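Local coordinates for protein transcription factor tau 138 kDa subunit (Saccharomyces cerevisiae, PDB 5AIM) that forms part of TFIIIC, which binds intragenic promoter elements of tRNA and 5S RNA genes and assembles the initiation complex for RNA polymerase III, at residues A[31-36]-A[51-55]. Sequence-based numbering, arbitrary orientation.
Sequences LREQFY and KKTVR
Y36 reaches from helix 33-43 to the start of helix 52-63 and meets K51, V54 and R55 there. Most of the touching is van der Waals contact, with Y36 at its centre. CG1 of V54 lies at the edge of the Y36 ring, in its plane, 3.7 Å from CD1 of Y36. The aliphatic chain of K51 runs obliquely past the same side chain, with CD of K51 3.7 Å from CD2 of Y36. CG of Y36 stands anti to the carbonyl carbon (chi1 -70°), which sends the ring across to helix 52-63. The Y36 hydroxyl ends against the R55 chain, with OH of Y36 3.1 Å from CD of R55. L31 adds a methyl, CD2, over one face of the R55 guanidinium, near its rim and 3.6 Å from NH1 of R55.

The polar link is indirect. One water joins OH of Y36 (3.0 Å) to NH1 of R55 (3.0 Å), accepting from NH1 at the edge of the guanidinium. NE of R55 is held by a salt bridge to D59. NZ of K51 lies 4.0 Å from OE2 of E33, too far for a salt bridge, and this lysine is poorly ordered.

With an alanine in place of Y36, a gap is likely to open beside V54 and the K51 chain, and the water would lose its hydroxyl partner.

The contact joins the N-terminal ends of helices 33-43 and 52-63, successive as in the helix-turn-helix part of a winged-helix fold. L31 lies just before the first. F35 of helix 33-43 packs on helix 5-24 and I80. The chemistry implies side-chain packing round one tyrosine, its hydroxyl linked through water, with at most a weak attraction probable between E33 and K51.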
loop_
_atom_site.group_PDB
_atom_site.type_symbol
_atom_site.label_atom_id
_atom_site.label_comp_id
_atom_site.label_asym_id
_atom_site.label_seq_id
_atom_site.Cartn_x
_atom_site.Cartn_y
_atom_site.Cartn_z
ATOM N N LEU A 31 5.798 1.000 3.545
ATOM C CA LEU A 31 4.949 -0.052 4.069
ATOM C C LEU A 31 5.298 -0.257 5.536
ATOM O O LEU A 31 6.288 -0.901 5.878
ATOM C CB LEU A 31 5.147 -1.329 3.255
ATOM C CG LEU A 31 3.968 -2.283 3.093
ATOM C CD1 LEU A 31 2.788 -1.572 2.439
ATOM C CD2 LEU A 31 4.414 -3.488 2.266
ATOM N N ARG A 32 4.471 0.332 6.390
ATOM C CA ARG A 32 4.695 0.351 7.825
ATOM C C ARG A 32 3.377 0.709 8.496
ATOM O O ARG A 32 2.377 0.957 7.819
ATOM C CB ARG A 32 5.776 1.374 8.189
ATOM C CG ARG A 32 5.421 2.798 7.768
ATOM C CD ARG A 32 6.515 3.814 8.069
ATOM N NE ARG A 32 6.194 5.109 7.472
ATOM C CZ ARG A 32 6.980 6.179 7.514
ATOM N NH1 ARG A 32 8.159 6.127 8.118
ATOM N NH2 ARG A 32 6.584 7.303 6.930
ATOM N N GLU A 33 3.379 0.754 9.822
ATOM C CA GLU A 33 2.147 0.940 10.594
ATOM C C GLU A 33 1.290 2.121 10.137
ATOM O O GLU A 33 0.077 1.981 10.016
ATOM C CB GLU A 33 2.487 1.095 12.074
ATOM C CG GLU A 33 1.279 1.234 12.987
ATOM C CD GLU A 33 1.664 1.210 14.455
ATOM O OE1 GLU A 33 2.270 2.192 14.930
ATOM O OE2 GLU A 33 1.361 0.207 15.134
ATOM N N GLN A 34 1.911 3.267 9.877
ATOM C CA GLN A 34 1.181 4.468 9.468
ATOM C C GLN A 34 0.293 4.191 8.246
ATOM O O GLN A 34 -0.896 4.607 8.185
ATOM C CB GLN A 34 2.172 5.598 9.163
ATOM C CG GLN A 34 1.529 6.902 8.721
ATOM C CD GLN A 34 2.547 7.998 8.475
ATOM O OE1 GLN A 34 3.702 7.891 8.890
ATOM N NE2 GLN A 34 2.125 9.057 7.796
ATOM N N PHE A 35 0.849 3.478 7.270
ATOM C CA PHE A 35 0.094 3.165 6.064
ATOM C C PHE A 35 -1.085 2.244 6.368
ATOM O O PHE A 35 -2.237 2.502 5.944
ATOM C CB PHE A 35 0.975 2.540 4.980
ATOM C CG PHE A 35 0.200 2.169 3.751
ATOM C CD1 PHE A 35 -0.259 3.160 2.903
ATOM C CD2 PHE A 35 -0.102 0.850 3.464
ATOM C CE1 PHE A 35 -0.996 2.848 1.785
ATOM C CE2 PHE A 35 -0.850 0.536 2.339
ATOM C CZ PHE A 35 -1.280 1.540 1.502
ATOM N N TYR A 36 -0.822 1.159 7.085
ATOM C CA TYR A 36 -1.888 0.227 7.422
ATOM C C TYR A 36 -2.984 0.898 8.242
ATOM O O TYR A 36 -4.178 0.625 8.054
ATOM C CB TYR A 36 -1.326 -0.996 8.146
ATOM C CG TYR A 36 -0.500 -1.888 7.252
ATOM C CD1 TYR A 36 -1.113 -2.688 6.298
ATOM C CD2 TYR A 36 0.884 -1.948 7.365
ATOM C CE1 TYR A 36 -0.373 -3.513 5.477
ATOM C CE2 TYR A 36 1.632 -2.773 6.548
ATOM C CZ TYR A 36 0.996 -3.550 5.605
ATOM O OH TYR A 36 1.728 -4.376 4.789
ATOM N N LYS A 51 -3.454 -6.928 10.042
ATOM C CA LYS A 51 -2.402 -6.462 9.121
ATOM C C LYS A 51 -1.888 -7.500 8.116
ATOM O O LYS A 51 -1.559 -7.137 6.985
ATOM C CB LYS A 51 -1.223 -5.838 9.870
ATOM C CG LYS A 51 -1.443 -4.389 10.242
ATOM C CD LYS A 51 -0.116 -3.691 10.449
ATOM C CE LYS A 51 -0.153 -2.746 11.631
ATOM N NZ LYS A 51 1.203 -2.246 11.969
ATOM N N LYS A 52 -1.793 -8.765 8.524
ATOM C CA LYS A 52 -1.464 -9.852 7.599
ATOM C C LYS A 52 -2.423 -9.825 6.415
ATOM O O LYS A 52 -2.020 -9.949 5.244
ATOM C CB LYS A 52 -1.587 -11.205 8.305
ATOM C CG LYS A 52 -0.284 -11.756 8.864
ATOM C CD LYS A 52 -0.539 -12.573 10.119
ATOM C CE LYS A 52 0.745 -13.106 10.736
ATOM N NZ LYS A 52 1.295 -14.274 9.996
ATOM N N THR A 53 -3.699 -9.647 6.740
ATOM C CA THR A 53 -4.759 -9.660 5.743
ATOM C C THR A 53 -4.573 -8.533 4.720
ATOM O O THR A 53 -4.613 -8.775 3.517
ATOM C CB THR A 53 -6.150 -9.572 6.413
ATOM O OG1 THR A 53 -6.333 -10.696 7.288
ATOM C CG2 THR A 53 -7.260 -9.577 5.372
ATOM N N VAL A 54 -4.353 -7.306 5.185
ATOM C CA VAL A 54 -4.135 -6.192 4.263
ATOM C C VAL A 54 -2.812 -6.341 3.493
ATOM O O VAL A 54 -2.740 -6.053 2.286
ATOM C CB VAL A 54 -4.192 -4.839 4.998
ATOM C CG1 VAL A 54 -3.826 -3.683 4.065
ATOM C CG2 VAL A 54 -5.584 -4.626 5.571
ATOM N N ARG A 55 -1.770 -6.803 4.181
ATOM C CA ARG A 55 -0.488 -7.034 3.528
ATOM C C ARG A 55 -0.642 -8.006 2.356
ATOM O O ARG A 55 -0.064 -7.793 1.285
ATOM C CB ARG A 55 0.557 -7.558 4.522
ATOM C CG ARG A 55 1.880 -7.979 3.874
ATOM C CD ARG A 55 2.524 -6.852 3.062
ATOM N NE ARG A 55 3.576 -7.336 2.167
ATOM C CZ ARG A 55 4.884 -7.250 2.400
ATOM N NH1 ARG A 55 5.347 -6.691 3.512
ATOM N NH2 ARG A 55 5.739 -7.727 1.506
HETATM O O HOH W 1 4.498 -4.944 5.805
#